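Local atomic coordinates of sugar ABC transporter substrate-binding protein, BlMnBP1 (Bifidobacterium animalis subsp. lactis ATCC 27673, PDB entry 6I5R), a protein that binds manno-oligosaccharides such as mannobiose as the extracellular solute-binding component of an ABC transporter that supports growth on beta-mannan. Residues A[427-430]-A[431-434]; A[239-242]-A[243-247]; A[434-437]-A[438-442]; A[390-393]-A[394-398]. One frame throughout, in Å; residues are numbered along the deposited sequence.

Interaction 1 (A[427-430]-A[431-434]); sequences QIMD and EWNQ. With ZN (zinc ion), chain E.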
loop_
_atom_site.group_PDB
_atom_site.type_symbol
_atom_site.label_atom_id
_atom_site.label_comp_id
_atom_site.label_asym_id
_atom_site.label_seq_id
_atom_site.Cartn_x
_atom_site.Cartn_y
_atom_site.Cartn_z
ATOM N N GLN A 427 -6.776 20.208 -16.529
ATOM C CA GLN A 427 -7.613 19.528 -17.493
ATOM C C GLN A 427 -7.749 18.055 -17.154
ATOM O O GLN A 427 -8.833 17.482 -17.294
ATOM C CB GLN A 427 -7.026 19.710 -18.879
ATOM C CG GLN A 427 -7.128 21.119 -19.398
ATOM C CD GLN A 427 -6.482 21.246 -20.769
ATOM O OE1 GLN A 427 -5.283 21.075 -20.925
ATOM N NE2 GLN A 427 -7.305 21.450 -21.783
ATOM N N ILE A 428 -6.662 17.428 -16.715
ATOM C CA ILE A 428 -6.744 16.032 -16.309
ATOM C C ILE A 428 -7.652 15.896 -15.099
ATOM O O ILE A 428 -8.522 15.021 -15.057
ATOM C CB ILE A 428 -5.342 15.462 -16.025
ATOM C CG1 ILE A 428 -4.458 15.516 -17.253
ATOM C CG2 ILE A 428 -5.473 14.022 -15.562
ATOM C CD1 ILE A 428 -2.956 15.341 -16.949
ATOM N N MET A 429 -7.483 16.773 -14.103
ATOM C CA MET A 429 -8.307 16.665 -12.913
ATOM C C MET A 429 -9.769 16.951 -13.232
ATOM O O MET A 429 -10.660 16.337 -12.649
ATOM C CB MET A 429 -7.787 17.602 -11.842
ATOM C CG MET A 429 -6.388 17.236 -11.372
ATOM S SD MET A 429 -6.255 15.683 -10.456
ATOM C CE MET A 429 -5.670 14.565 -11.713
ATOM N N ASP A 430 -10.028 17.855 -14.180
ATOM C CA ASP A 430 -11.396 18.122 -14.602
ATOM C C ASP A 430 -12.026 16.892 -15.237
ATOM O O ASP A 430 -13.193 16.594 -14.969
ATOM C CB ASP A 430 -11.441 19.305 -15.578
ATOM C CG ASP A 430 -12.854 19.692 -15.958
ATOM O OD1 ASP A 430 -13.705 19.864 -15.051
ATOM O OD2 ASP A 430 -13.096 19.841 -17.165
ATOM N N GLU A 431 -11.279 16.165 -16.077
ATOM C CA GLU A 431 -11.813 14.916 -16.634
ATOM C C GLU A 431 -12.206 13.947 -15.524
ATOM O O GLU A 431 -13.305 13.381 -15.535
ATOM C CB GLU A 431 -10.807 14.252 -17.578
ATOM C CG GLU A 431 -11.426 13.094 -18.383
ATOM C CD GLU A 431 -10.409 12.136 -18.996
ATOM O OE1 GLU A 431 -9.169 12.257 -18.817
ATOM O OE2 GLU A 431 -10.860 11.214 -19.699
ATOM N N TRP A 432 -11.313 13.727 -14.561
ATOM C CA TRP A 432 -11.656 12.831 -13.461
ATOM C C TRP A 432 -12.866 13.339 -12.675
ATOM O O TRP A 432 -13.720 12.553 -12.273
ATOM C CB TRP A 432 -10.466 12.655 -12.513
ATOM C CG TRP A 432 -9.199 12.085 -13.074
ATOM C CD1 TRP A 432 -8.868 11.893 -14.385
ATOM C CD2 TRP A 432 -8.069 11.632 -12.307
ATOM N NE1 TRP A 432 -7.607 11.354 -14.470
ATOM C CE2 TRP A 432 -7.092 11.194 -13.216
ATOM C CE3 TRP A 432 -7.791 11.576 -10.934
ATOM C CZ2 TRP A 432 -5.861 10.703 -12.801
ATOM C CZ3 TRP A 432 -6.579 11.088 -10.522
ATOM C CH2 TRP A 432 -5.624 10.655 -11.447
ATOM N N ASN A 433 -12.924 14.642 -12.388
ATOM C CA ASN A 433 -14.027 15.162 -11.588
ATOM C C ASN A 433 -15.376 14.871 -12.237
ATOM O O ASN A 433 -16.356 14.591 -11.543
ATOM C CB ASN A 433 -13.864 16.670 -11.373
ATOM C CG ASN A 433 -12.915 16.985 -10.247
ATOM O OD1 ASN A 433 -12.816 16.228 -9.285
ATOM N ND2 ASN A 433 -12.219 18.113 -10.348
ATOM N N GLN A 434 -15.465 14.988 -13.567
ATOM C CA GLN A 434 -16.757 14.807 -14.230
ATOM C C GLN A 434 -17.215 13.349 -14.147
ATOM O O GLN A 434 -18.403 13.067 -13.904
ATOM C CB GLN A 434 -16.647 15.325 -15.677
ATOM C CG GLN A 434 -16.562 16.851 -15.715
ATOM C CD GLN A 434 -15.873 17.466 -16.934
ATOM O OE1 GLN A 434 -15.370 16.766 -17.822
ATOM N NE2 GLN A 434 -15.844 18.796 -16.963
HETATM ZN ZN ZN E . -9.481 9.793 -19.736
HETATM O O HOH W 1 -12.910 20.156 -12.338
HETATM O O HOH W 2 -10.538 8.180 -20.546
#
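Met429 lays its methyl on the indole of Trp432, one turn further along helix 425-443. From CB the Met429 chain folds back on itself, bending at chi2 (-68°) and again at chi3. CG packs on Tyr241 of helix 239-252. Met429 SD stands above the Trp432 six-membered ring at a distance, 4.8 Å from its centroid, in a Met-aromatic contact. CE does the touching. Met429 CE sits 3.6 Å from the centroid of the Trp432 six-membered ring and almost on the ring normal, a CH-pi contact. Ile428 runs alongside the same indole, and Ile428 CG2 comes to 3.6 Å from Trp432 NE1. With Trp432 replaced by an alanine, the Met429 methyl and Ile428 CG2 are likely to lose the surface they rest on, and a gap towards helix 409-420 would probably open.

Polar groups lie elsewhere round the helix. A water bridges Asp430 OD1 and Asn433 ND2; it donates to the carboxylate and accepts from the amide at 2.9 Å from Asn433 ND2. Asn433 OD1 is taken by the backbone N of Phe229. Glu431 reaches out separately in an extended chain, and Glu431 OE2 binds a zinc ion at 2.0 Å. Arg423 forms a salt bridge with Glu431 OE1. The usual helical bonds run along the backbone, among them Trp432 N to Ile428 O at 3.1 Å.

These are two turns of the long C-terminal helix. Trp432 is wedged against helix 409-420 at Ile411 and Ile414, while Met429 also leans on Tyr244 of helix 239-252.

Interaction 2 (A[239-242]-A[243-247]); sequences HPYA and VYKTL. With ZN (zinc ion), chain D.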
loop_
_atom_site.group_PDB
_atom_site.type_symbol
_atom_site.label_atom_id
_atom_site.label_comp_id
_atom_site.label_asym_id
_atom_site.label_seq_id
_atom_site.Cartn_x
_atom_site.Cartn_y
_atom_site.Cartn_z
ATOM N N HIS A 239 -4.805 18.782 -0.443
ATOM C CA HIS A 239 -5.870 17.981 -1.031
ATOM C C HIS A 239 -5.343 17.172 -2.231
ATOM O O HIS A 239 -4.186 17.314 -2.620
ATOM C CB HIS A 239 -7.013 18.888 -1.438
ATOM C CG HIS A 239 -7.905 19.235 -0.299
ATOM N ND1 HIS A 239 -7.499 20.053 0.733
ATOM C CD2 HIS A 239 -9.148 18.808 0.024
ATOM C CE1 HIS A 239 -8.468 20.136 1.632
ATOM N NE2 HIS A 239 -9.486 19.410 1.212
ATOM N N PRO A 240 -6.192 16.283 -2.799
ATOM C CA PRO A 240 -5.663 15.397 -3.848
ATOM C C PRO A 240 -5.010 16.124 -5.020
ATOM O O PRO A 240 -4.007 15.644 -5.546
ATOM C CB PRO A 240 -6.895 14.586 -4.268
ATOM C CG PRO A 240 -7.687 14.495 -2.982
ATOM C CD PRO A 240 -7.511 15.848 -2.311
ATOM N N TYR A 241 -5.569 17.256 -5.456
ATOM C CA TYR A 241 -4.972 18.012 -6.558
ATOM C C TYR A 241 -3.479 18.231 -6.347
ATOM O O TYR A 241 -2.680 18.109 -7.286
ATOM C CB TYR A 241 -5.721 19.350 -6.707
ATOM C CG TYR A 241 -5.177 20.294 -7.752
ATOM C CD1 TYR A 241 -4.125 21.150 -7.443
ATOM C CD2 TYR A 241 -5.713 20.349 -9.041
ATOM C CE1 TYR A 241 -3.614 22.014 -8.390
ATOM C CE2 TYR A 241 -5.192 21.208 -10.000
ATOM C CZ TYR A 241 -4.150 22.054 -9.652
ATOM O OH TYR A 241 -3.610 22.945 -10.552
ATOM N N ALA A 242 -3.081 18.584 -5.128
ATOM C CA ALA A 242 -1.680 18.911 -4.923
ATOM C C ALA A 242 -0.800 17.689 -5.086
ATOM O O ALA A 242 0.392 17.821 -5.387
ATOM C CB ALA A 242 -1.469 19.527 -3.543
ATOM N N VAL A 243 -1.346 16.499 -4.832
ATOM C CA VAL A 243 -0.563 15.280 -4.964
ATOM C C VAL A 243 -0.303 14.981 -6.426
ATOM O O VAL A 243 0.836 14.774 -6.848
ATOM C CB VAL A 243 -1.292 14.111 -4.285
ATOM C CG1 VAL A 243 -0.573 12.785 -4.534
ATOM C CG2 VAL A 243 -1.447 14.374 -2.810
ATOM N N TYR A 244 -1.367 14.941 -7.217
ATOM C CA TYR A 244 -1.219 14.611 -8.626
ATOM C C TYR A 244 -0.447 15.676 -9.371
ATOM O O TYR A 244 0.278 15.348 -10.307
ATOM C CB TYR A 244 -2.588 14.416 -9.267
ATOM C CG TYR A 244 -3.372 13.269 -8.642
ATOM C CD1 TYR A 244 -2.870 11.977 -8.661
ATOM C CD2 TYR A 244 -4.576 13.488 -8.019
ATOM C CE1 TYR A 244 -3.572 10.939 -8.082
ATOM C CE2 TYR A 244 -5.272 12.463 -7.429
ATOM C CZ TYR A 244 -4.775 11.190 -7.485
ATOM O OH TYR A 244 -5.512 10.166 -6.905
ATOM N N LYS A 245 -0.597 16.945 -8.974
ATOM C CA LYS A 245 0.201 18.003 -9.581
ATOM C C LYS A 245 1.676 17.864 -9.214
ATOM O O LYS A 245 2.542 18.311 -9.964
ATOM C CB LYS A 245 -0.329 19.369 -9.146
ATOM C CG LYS A 245 0.458 20.562 -9.686
ATOM C CD LYS A 245 -0.264 21.848 -9.284
ATOM C CE LYS A 245 0.128 23.044 -10.190
ATOM N NZ LYS A 245 1.565 23.393 -10.007
ATOM N N THR A 246 1.982 17.289 -8.059
ATOM C CA THR A 246 3.379 17.007 -7.747
ATOM C C THR A 246 3.996 16.109 -8.806
ATOM O O THR A 246 5.087 16.383 -9.321
ATOM C CB THR A 246 3.487 16.360 -6.372
ATOM O OG1 THR A 246 3.101 17.306 -5.362
ATOM C CG2 THR A 246 4.916 15.895 -6.125
ATOM N N LEU A 247 3.318 15.011 -9.134
ATOM C CA LEU A 247 3.840 14.128 -10.171
ATOM C C LEU A 247 3.877 14.845 -11.514
ATOM O O LEU A 247 4.880 14.791 -12.232
ATOM C CB LEU A 247 2.994 12.864 -10.278
ATOM C CG LEU A 247 3.369 11.946 -11.427
ATOM C CD1 LEU A 247 4.753 11.400 -11.297
ATOM C CD2 LEU A 247 2.359 10.789 -11.459
HETATM ZN ZN ZN D . -11.032 19.936 2.339
HETATM O O HOH W 3 -9.601 20.124 3.757
HETATM O O HOH W 4 -11.145 21.214 3.519
HETATM O O HOH W 5 -12.018 18.537 1.943
HETATM O O HOH W 6 -12.738 20.583 3.677
HETATM O O HOH W 7 -11.540 21.654 1.000
#
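The Tyr241 ring meets the aliphatic part of Lys245 obliquely. Tyr241 CE1 is 3.5 Å from Lys245 CD, and the hydroxyl lies near both CD and CE. Tyr241 CG lies anti to the backbone N (chi1 176°), as does CG of Lys245, and the two chains cross as they leave the helix. Their polar ends part: Tyr241 OH bonds to Asp426, and Lys245 NZ forms a salt bridge with Asp249. The Tyr244 ring meets the Pro240 carbonyl obliquely. Tyr244 CE2 is 4.1 Å from Pro240 CB. Tyr244 OH bonds Asp204, and the ring meets Trp432 edge-to-face. A leucine here lacks the ring and hydroxyl, and Asp204 would probably lose its partner and Trp432 its edge-to-face neighbour. The His239 side chain takes no part in the contact with 243-247. His239 NE2 binds a zinc ion at 2.0 Å, otherwise held here by waters, one of them in plane at the ring edge.

Two carbonyls each take two donors. Pro240 O accepts Tyr244 N, which arrives nearly in line with the C=O bond, and Val243 N at 2.9 Å, which comes from above the carbonyl plane. Ala242 O accepts Thr246 N at 3.2 Å and the Thr246 hydroxyl, OG1, at 2.8 Å. The hydroxyl lies in the carbonyl plane and spends its proton on its own helix, a common way to satisfy a buried threonine.

This part of helix 239-252 is largely buried. Tyr241 and Tyr244 face helix 425-443, Tyr244 and Leu247 touch helix 409-420, and Val243 leans on Ala211 of helix 209-212.

Interaction 3 (A[434-437]-A[438-442]); sequences QKWA and KAVED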
loop_
_atom_site.group_PDB
_atom_site.type_symbol
_atom_site.label_atom_id
_atom_site.label_comp_id
_atom_site.label_asym_id
_atom_site.label_seq_id
_atom_site.Cartn_x
_atom_site.Cartn_y
_atom_site.Cartn_z
ATOM N N GLN A 434 -15.465 14.988 -13.567
ATOM C CA GLN A 434 -16.757 14.807 -14.230
ATOM C C GLN A 434 -17.215 13.349 -14.147
ATOM O O GLN A 434 -18.403 13.067 -13.904
ATOM C CB GLN A 434 -16.647 15.325 -15.677
ATOM C CG GLN A 434 -16.562 16.851 -15.715
ATOM C CD GLN A 434 -15.873 17.466 -16.934
ATOM O OE1 GLN A 434 -15.370 16.766 -17.822
ATOM N NE2 GLN A 434 -15.844 18.796 -16.963
ATOM N N LYS A 435 -16.278 12.408 -14.265
ATOM C CA LYS A 435 -16.611 10.999 -14.109
ATOM C C LYS A 435 -16.955 10.681 -12.664
ATOM O O LYS A 435 -17.902 9.931 -12.395
ATOM C CB LYS A 435 -15.458 10.114 -14.583
ATOM C CG LYS A 435 -15.254 10.183 -16.107
ATOM C CD LYS A 435 -14.131 9.312 -16.638
ATOM C CE LYS A 435 -13.985 9.500 -18.155
ATOM N NZ LYS A 435 -12.769 8.811 -18.697
ATOM N N TRP A 436 -16.190 11.232 -11.715
ATOM C CA TRP A 436 -16.489 11.009 -10.305
ATOM C C TRP A 436 -17.810 11.643 -9.926
ATOM O O TRP A 436 -18.619 11.034 -9.222
ATOM C CB TRP A 436 -15.382 11.599 -9.444
ATOM C CG TRP A 436 -15.419 11.206 -8.041
ATOM C CD1 TRP A 436 -15.940 11.924 -7.008
ATOM C CD2 TRP A 436 -14.855 10.032 -7.472
ATOM N NE1 TRP A 436 -15.751 11.258 -5.827
ATOM C CE2 TRP A 436 -15.087 10.090 -6.090
ATOM C CE3 TRP A 436 -14.203 8.921 -8.003
ATOM C CZ2 TRP A 436 -14.692 9.087 -5.234
ATOM C CZ3 TRP A 436 -13.809 7.943 -7.157
ATOM C CH2 TRP A 436 -14.063 8.018 -5.784
ATOM N N ALA A 437 -18.050 12.856 -10.419
ATOM C CA ALA A 437 -19.252 13.588 -10.059
ATOM C C ALA A 437 -20.509 12.814 -10.448
ATOM O O ALA A 437 -21.477 12.789 -9.682
ATOM C CB ALA A 437 -19.208 14.973 -10.696
ATOM N N LYS A 438 -20.491 12.130 -11.604
ATOM C CA LYS A 438 -21.635 11.318 -12.008
ATOM C C LYS A 438 -21.772 10.114 -11.103
ATOM O O LYS A 438 -22.886 9.722 -10.743
ATOM C CB LYS A 438 -21.498 10.885 -13.470
ATOM C CG LYS A 438 -21.888 12.016 -14.419
ATOM C CD LYS A 438 -21.355 11.864 -15.844
ATOM C CE LYS A 438 -21.972 10.704 -16.579
ATOM N NZ LYS A 438 -21.678 10.911 -18.066
ATOM N N ALA A 439 -20.642 9.519 -10.717
ATOM C CA ALA A 439 -20.669 8.333 -9.879
ATOM C C ALA A 439 -21.148 8.660 -8.468
ATOM O O ALA A 439 -21.864 7.865 -7.845
ATOM C CB ALA A 439 -19.278 7.701 -9.852
ATOM N N VAL A 440 -20.767 9.829 -7.957
ATOM C CA VAL A 440 -21.269 10.302 -6.670
ATOM C C VAL A 440 -22.777 10.490 -6.734
ATOM O O VAL A 440 -23.512 10.060 -5.840
ATOM C CB VAL A 440 -20.543 11.600 -6.278
ATOM C CG1 VAL A 440 -21.206 12.317 -5.104
ATOM C CG2 VAL A 440 -19.074 11.271 -5.938
ATOM N N GLU A 441 -23.260 11.117 -7.800
ATOM C CA GLU A 441 -24.696 11.326 -7.946
ATOM C C GLU A 441 -25.445 10.007 -8.018
ATOM O O GLU A 441 -26.501 9.845 -7.386
ATOM C CB GLU A 441 -24.983 12.156 -9.191
ATOM C CG GLU A 441 -24.595 13.570 -8.997
ATOM C CD GLU A 441 -24.840 14.489 -10.175
ATOM O OE1 GLU A 441 -24.898 14.033 -11.348
ATOM O OE2 GLU A 441 -24.976 15.703 -9.903
ATOM N N ASP A 442 -24.910 9.049 -8.774
ATOM C CA ASP A 442 -25.611 7.788 -8.980
ATOM C C ASP A 442 -25.666 6.953 -7.709
ATOM O O ASP A 442 -26.541 6.095 -7.573
ATOM C CB ASP A 442 -24.942 7.003 -10.105
ATOM C CG ASP A 442 -25.136 7.652 -11.455
ATOM O OD1 ASP A 442 -26.154 8.346 -11.627
ATOM O OD2 ASP A 442 -24.268 7.487 -12.355
#
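Val440 CG2 touches the pyrrole part of the Trp436 indole, one turn back along the helix. Val440 CG2 is 3.4 Å from Trp436 CD1 and 3.3 Å from Trp436 NE1. The approach is oblique and the two side chains cross. Trp436 has CG anti to the backbone N (chi1 -168°), which sets CG beside the carbonyl carbon and lets the ring reach towards Val440. Val440 CG2 also lies 3.3 Å from Trp436 O, so one methyl meets both that ring and its backbone. Aliphatic carbons pass other carbonyls in the same way: Glu441 CG is 3.3 Å from Ala437 O, and Lys438 CD is 3.7 Å from Gln434 O.

Backbone hydrogen bonds tie the turns together. Val440 N gives the shortest of the four across the segments, 2.8 Å to Trp436 O. Lys438 N bonds Gln434 O, Ala439 N bonds Lys435 O, and Glu441 N bonds Ala437 O at 3.1 Å.

These are the i to i+4 bonds of an alpha helix, here the last turns of helix 425-443 close to the C-terminus. Its buried side carries Trp436, Ala439 and Val440. Trp436 packs on Val395, Asn396 and Ser399 of helix 391-399, and it meets Phe229 edge-to-face.

Other polar contacts go to residues beyond the two segments. The indole N-H of Trp436 bonds Leu222 O, which should help fix the rotation of the ring. The Glu441 carboxylate forms a salt bridge with Lys226. Lys435 NZ bonds Glu431 OE2 one turn back.

Interaction 4 (A[390-393]-A[394-398]); sequences DLLA and NVNSD. With ZN (zinc ion), chain J.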
loop_
_atom_site.group_PDB
_atom_site.type_symbol
_atom_site.label_atom_id
_atom_site.label_comp_id
_atom_site.label_asym_id
_atom_site.label_seq_id
_atom_site.Cartn_x
_atom_site.Cartn_y
_atom_site.Cartn_z
ATOM N N ASP A 390 -19.826 0.632 1.884
ATOM C CA ASP A 390 -19.653 0.237 0.496
ATOM C C ASP A 390 -19.624 1.427 -0.450
ATOM O O ASP A 390 -19.446 1.247 -1.663
ATOM C CB ASP A 390 -20.799 -0.710 0.105
ATOM C CG ASP A 390 -20.532 -1.434 -1.192
ATOM O OD1 ASP A 390 -19.348 -1.648 -1.517
ATOM O OD2 ASP A 390 -21.494 -1.797 -1.902
ATOM N N LEU A 391 -19.793 2.639 0.075
ATOM C CA LEU A 391 -19.999 3.785 -0.794
ATOM C C LEU A 391 -18.746 4.094 -1.616
ATOM O O LEU A 391 -18.842 4.351 -2.821
ATOM C CB LEU A 391 -20.405 4.998 0.047
ATOM C CG LEU A 391 -20.688 6.210 -0.821
ATOM C CD1 LEU A 391 -21.938 5.976 -1.656
ATOM C CD2 LEU A 391 -20.830 7.457 0.023
ATOM N N LEU A 392 -17.575 4.054 -0.998
ATOM C CA LEU A 392 -16.356 4.350 -1.754
ATOM C C LEU A 392 -16.141 3.314 -2.851
ATOM O O LEU A 392 -15.803 3.659 -3.986
ATOM C CB LEU A 392 -15.131 4.415 -0.842
ATOM C CG LEU A 392 -13.806 4.634 -1.600
ATOM C CD1 LEU A 392 -13.666 6.041 -2.192
ATOM C CD2 LEU A 392 -12.663 4.291 -0.648
ATOM N N ALA A 393 -16.310 2.032 -2.526
ATOM C CA ALA A 393 -16.089 0.999 -3.528
ATOM C C ALA A 393 -17.019 1.189 -4.720
ATOM O O ALA A 393 -16.613 1.007 -5.876
ATOM C CB ALA A 393 -16.277 -0.386 -2.907
ATOM N N ASN A 394 -18.265 1.596 -4.458
ATOM C CA ASN A 394 -19.268 1.703 -5.500
ATOM C C ASN A 394 -19.073 2.945 -6.358
ATOM O O ASN A 394 -19.249 2.899 -7.577
ATOM C CB ASN A 394 -20.650 1.706 -4.859
ATOM C CG ASN A 394 -21.023 0.358 -4.269
ATOM O OD1 ASN A 394 -20.274 -0.638 -4.351
ATOM N ND2 ASN A 394 -22.152 0.339 -3.603
ATOM N N VAL A 395 -18.735 4.072 -5.742
ATOM C CA VAL A 395 -18.414 5.249 -6.539
ATOM C C VAL A 395 -17.163 4.986 -7.355
ATOM O O VAL A 395 -17.042 5.440 -8.498
ATOM C CB VAL A 395 -18.240 6.477 -5.625
ATOM C CG1 VAL A 395 -17.704 7.672 -6.414
ATOM C CG2 VAL A 395 -19.563 6.809 -4.907
ATOM N N ASN A 396 -16.197 4.296 -6.753
ATOM C CA ASN A 396 -14.949 3.964 -7.434
ATOM C C ASN A 396 -15.216 3.135 -8.680
ATOM O O ASN A 396 -14.680 3.402 -9.764
ATOM C CB ASN A 396 -14.065 3.174 -6.491
ATOM C CG ASN A 396 -12.751 3.795 -6.275
ATOM O OD1 ASN A 396 -12.287 4.600 -7.095
ATOM N ND2 ASN A 396 -12.107 3.410 -5.174
ATOM N N SER A 397 -16.014 2.082 -8.525
ATOM C CA SER A 397 -16.366 1.240 -9.653
ATOM C C SER A 397 -17.111 2.031 -10.726
ATOM O O SER A 397 -16.727 2.019 -11.907
ATOM C CB SER A 397 -17.193 0.067 -9.135
ATOM O OG SER A 397 -17.703 -0.691 -10.200
ATOM N N ASP A 398 -18.156 2.764 -10.346
ATOM C CA ASP A 398 -18.957 3.444 -11.358
ATOM C C ASP A 398 -18.180 4.576 -12.046
ATOM O O ASP A 398 -18.407 4.863 -13.233
ATOM C CB ASP A 398 -20.245 3.963 -10.713
ATOM C CG ASP A 398 -21.200 2.836 -10.263
ATOM O OD1 ASP A 398 -21.079 1.648 -10.732
ATOM O OD2 ASP A 398 -22.092 3.162 -9.420
HETATM ZN ZN ZN J . -20.162 -2.656 -3.297
HETATM O O HOH W 8 -22.022 -2.246 -4.256
#
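Asn394 N bonds Asp390 O at 3.1 Å and Val395 N bonds Leu391 O at 2.9 Å, so the first turn of helix 391-399 closes with i to i+4 bonds straight after Asp390. Asn396 N to Leu392 O and Ser397 N to Ala393 O carry the pattern on.

The Asp390 and Asn394 side chains meet on one zinc ion. Asp390 grips the zinc ion with both carboxylate oxygens, OD1 at 2.2 Å and OD2 at 2.1 Å. Asn394 OD1, the amide oxygen, binds the same zinc ion at 2.3 Å. The amide nitrogen is used as well: Asn394 ND2 donates to Asp390 OD2 at 2.8 Å, coming from above the carboxylate plane. The carboxylate and amide planes stand 80° apart. The bond and the metal together should hold both groups in place. Asn394 CG lies beside its backbone N (chi1 -70°), which brings the amide back over the start of the helix.

This is a bidentate aspartate and an asparagine one turn apart, a pair of metal ligands at the N-terminal end of a helix. Asp107 and Ser109 complete the protein side of the site, and a water binds the zinc too.

Leu391 and Val395 form an apolar pair, with Leu391 CD1 4.1 Å from Val395 CG2 and the two chains pointing the same way. Leu392 makes van der Waals contact alongside Asn396, whose OD1 accepts from the backbone N of Ile403. Leu391 and Leu392 also touch helix 217-224.

All four are local contacts along helices. Interactions 1 and 3 share helix 425-443 and meet at Gln434. Interaction 2 is the buried one; the other three are partly buried. Interaction 2 touches interaction 1, with Trp432 CZ3 3.5 Å from Tyr244 CZ, so aromatic packing joins helices 239-252 and 425-443. Interactions 3 and 4 touch through the Trp436 indole, with Trp436 CZ2 3.5 Å from Val395 CG1, and through Ala439 and Val440. Zinc is bound by interactions 1, 2 and 4, but only interaction 4 supplies two protein ligands. The aromatic side chains face neighbouring helices, while the zinc ligands Glu431, His239, Asp390 and Asn394 are all partly exposed.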